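Local coordinates for sarcolemmal membrane-associated protein (Homo sapiens, PDB 6AR0) that joins the STRIPAK phosphatase–kinase core in a complex that dephosphorylates STK3 and inhibits Hippo signalling, and carries this FHA domain, at residues Glu96-Asp101 against Glu134-Ser139. Residues are numbered along the deposited sequence; the frame is centred on the assembly and turned at random.
Sequences EILSGD and EARLRS
Glu134 opens the contact with its carboxylate. Its CG is anti to the backbone N (chi1 -170°), and the extended chain carries OE2 to Ser99. There Ser99 OG donates a short hydrogen bond of 2.6 Å to Glu134 OE2, on the anti lone pair. Ser99 OG also accepts from the backbone N of Leu127, so two bonds grip the hydroxyl. Ala135 turns inward onto Phe67 and Leu127. Arg136 gives its carbonyl: Ser99 N donates a nearly straight hydrogen bond of 2.9 Å to Arg136 O, in the carbonyl plane. The Arg136 side chain bends away beyond CG, but Arg136 CB lies 3.9 Å from Leu98 CD2, the two side chains running alongside each other. Leu137 is the bridge partner of Ser99, and Leu137 O sits 3.7 Å from Leu98 CD1. An alanine at Leu98 would lack both methyls and would probably loosen the packing against Arg136 and the Leu137 carbonyl. Arg138 N donates a hydrogen bond of 3.0 Å to Ser99 O. The Arg138 chain is extended from CG to NE and passes Asp101, with Arg138 CD 3.4 Å from Asp101 OD1. Arg138 NH1 then donates a hydrogen bond of 3.1 Å to Gly100 O, which lies at the edge of the guanidinium, in its plane. The charges of Asp101 and Arg138 are near but form no salt bridge. Leu98 to Asp101 make a type II turn, held by hydrogen bonds from Asp101 N to Leu98 O and from Leu98 N to Asp101 OD2. The last modelled residues of this FHA fragment thus join through a single beta bridge to the turn linking strands 95-97 and 102-105, which belong to the two sheets of the FHA beta sandwich.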
loop_
_atom_site.group_PDB
_atom_site.type_symbol
_atom_site.label_atom_id
_atom_site.label_comp_id
_atom_site.label_asym_id
_atom_site.label_seq_id
_atom_site.Cartn_x
_atom_site.Cartn_y
_atom_site.Cartn_z
ATOM N N GLU A 96 -7.608 4.846 -8.721
ATOM C CA GLU A 96 -6.686 5.969 -8.712
ATOM C C GLU A 96 -6.457 6.474 -7.290
ATOM O O GLU A 96 -7.405 6.638 -6.501
ATOM C CB GLU A 96 -7.224 7.109 -9.579
ATOM C CG GLU A 96 -6.254 8.262 -9.643
ATOM C CD GLU A 96 -6.647 9.388 -10.578
ATOM O OE1 GLU A 96 -7.717 9.334 -11.206
ATOM O OE2 GLU A 96 -5.837 10.351 -10.703
ATOM N N ILE A 97 -5.185 6.733 -6.978
ATOM C CA ILE A 97 -4.764 7.310 -5.712
ATOM C C ILE A 97 -4.203 8.709 -5.952
ATOM O O ILE A 97 -3.607 9.005 -7.003
ATOM C CB ILE A 97 -3.770 6.416 -4.938
ATOM C CG1 ILE A 97 -2.611 5.972 -5.838
ATOM C CG2 ILE A 97 -4.506 5.205 -4.367
ATOM C CD1 ILE A 97 -1.450 5.306 -5.080
ATOM N N LEU A 98 -4.423 9.582 -4.966
ATOM C CA LEU A 98 -4.024 10.978 -5.020
ATOM C C LEU A 98 -3.117 11.259 -3.833
ATOM O O LEU A 98 -3.119 10.536 -2.825
ATOM C CB LEU A 98 -5.240 11.906 -4.988
ATOM C CG LEU A 98 -6.257 11.784 -6.133
ATOM C CD1 LEU A 98 -7.300 12.854 -5.968
ATOM C CD2 LEU A 98 -5.651 11.842 -7.515
ATOM N N SER A 99 -2.321 12.304 -3.954
ATOM C CA SER A 99 -1.361 12.599 -2.904
ATOM C C SER A 99 -2.090 13.056 -1.649
ATOM O O SER A 99 -2.933 13.953 -1.702
ATOM C CB SER A 99 -0.383 13.670 -3.378
ATOM O OG SER A 99 0.746 13.648 -2.536
ATOM N N GLY A 100 -1.769 12.427 -0.521
ATOM C CA GLY A 100 -2.462 12.650 0.735
ATOM C C GLY A 100 -3.455 11.580 1.130
ATOM O O GLY A 100 -4.014 11.644 2.238
ATOM N N ASP A 101 -3.690 10.603 0.270
ATOM C CA ASP A 101 -4.572 9.507 0.623
ATOM C C ASP A 101 -4.011 8.714 1.801
ATOM O O ASP A 101 -2.798 8.613 2.016
ATOM C CB ASP A 101 -4.757 8.552 -0.553
ATOM C CG ASP A 101 -5.710 9.054 -1.611
ATOM O OD1 ASP A 101 -6.442 10.039 -1.379
ATOM O OD2 ASP A 101 -5.724 8.413 -2.694
ATOM N N GLU A 134 4.589 17.484 -7.173
ATOM C CA GLU A 134 3.604 16.653 -6.498
ATOM C C GLU A 134 2.435 16.380 -7.432
ATOM O O GLU A 134 2.029 17.242 -8.219
ATOM C CB GLU A 134 3.119 17.317 -5.213
ATOM C CG GLU A 134 2.286 16.393 -4.358
ATOM C CD GLU A 134 2.100 16.893 -2.950
ATOM O OE1 GLU A 134 2.486 18.044 -2.643
ATOM O OE2 GLU A 134 1.550 16.124 -2.143
ATOM N N ALA A 135 1.912 15.161 -7.352
ATOM C CA ALA A 135 0.775 14.728 -8.156
ATOM C C ALA A 135 -0.500 15.432 -7.707
ATOM O O ALA A 135 -0.512 16.187 -6.735
ATOM C CB ALA A 135 0.595 13.222 -8.015
ATOM N N ARG A 136 -1.598 15.162 -8.414
ATOM C CA ARG A 136 -2.894 15.693 -8.013
ATOM C C ARG A 136 -3.150 15.373 -6.540
ATOM O O ARG A 136 -2.879 14.261 -6.067
ATOM C CB ARG A 136 -3.982 15.085 -8.898
ATOM C CG ARG A 136 -5.323 15.786 -8.827
ATOM C CD ARG A 136 -5.376 17.042 -9.694
ATOM N NE ARG A 136 -5.069 16.756 -11.103
ATOM C CZ ARG A 136 -3.920 17.041 -11.715
ATOM N NH1 ARG A 136 -2.942 17.691 -11.092
ATOM N NH2 ARG A 136 -3.753 16.700 -12.983
ATOM N N LEU A 137 -3.587 16.388 -5.801
ATOM C CA LEU A 137 -3.890 16.290 -4.380
ATOM C C LEU A 137 -5.297 15.786 -4.097
ATOM O O LEU A 137 -6.273 16.175 -4.755
ATOM C CB LEU A 137 -3.754 17.660 -3.723
ATOM C CG LEU A 137 -2.494 18.448 -4.063
ATOM C CD1 LEU A 137 -2.517 19.778 -3.354
ATOM C CD2 LEU A 137 -1.247 17.677 -3.700
ATOM N N ARG A 138 -5.385 14.936 -3.078
ATOM C CA ARG A 138 -6.664 14.579 -2.491
ATOM C C ARG A 138 -7.403 15.834 -2.042
ATOM O O ARG A 138 -6.817 16.765 -1.475
ATOM C CB ARG A 138 -6.405 13.679 -1.290
ATOM C CG ARG A 138 -7.601 13.273 -0.492
ATOM C CD ARG A 138 -7.117 12.563 0.744
ATOM N NE ARG A 138 -8.216 12.142 1.576
ATOM C CZ ARG A 138 -8.089 11.628 2.790
ATOM N NH1 ARG A 138 -6.890 11.453 3.326
ATOM N NH2 ARG A 138 -9.166 11.271 3.456
ATOM N N SER A 139 -8.702 15.860 -2.304
ATOM C CA SER A 139 -9.562 16.954 -1.870
ATOM C C SER A 139 -10.798 16.387 -1.177
ATOM O O SER A 139 -11.673 17.128 -0.738
ATOM C CB SER A 139 -9.971 17.821 -3.063
ATOM O OG SER A 139 -10.706 17.074 -4.022
#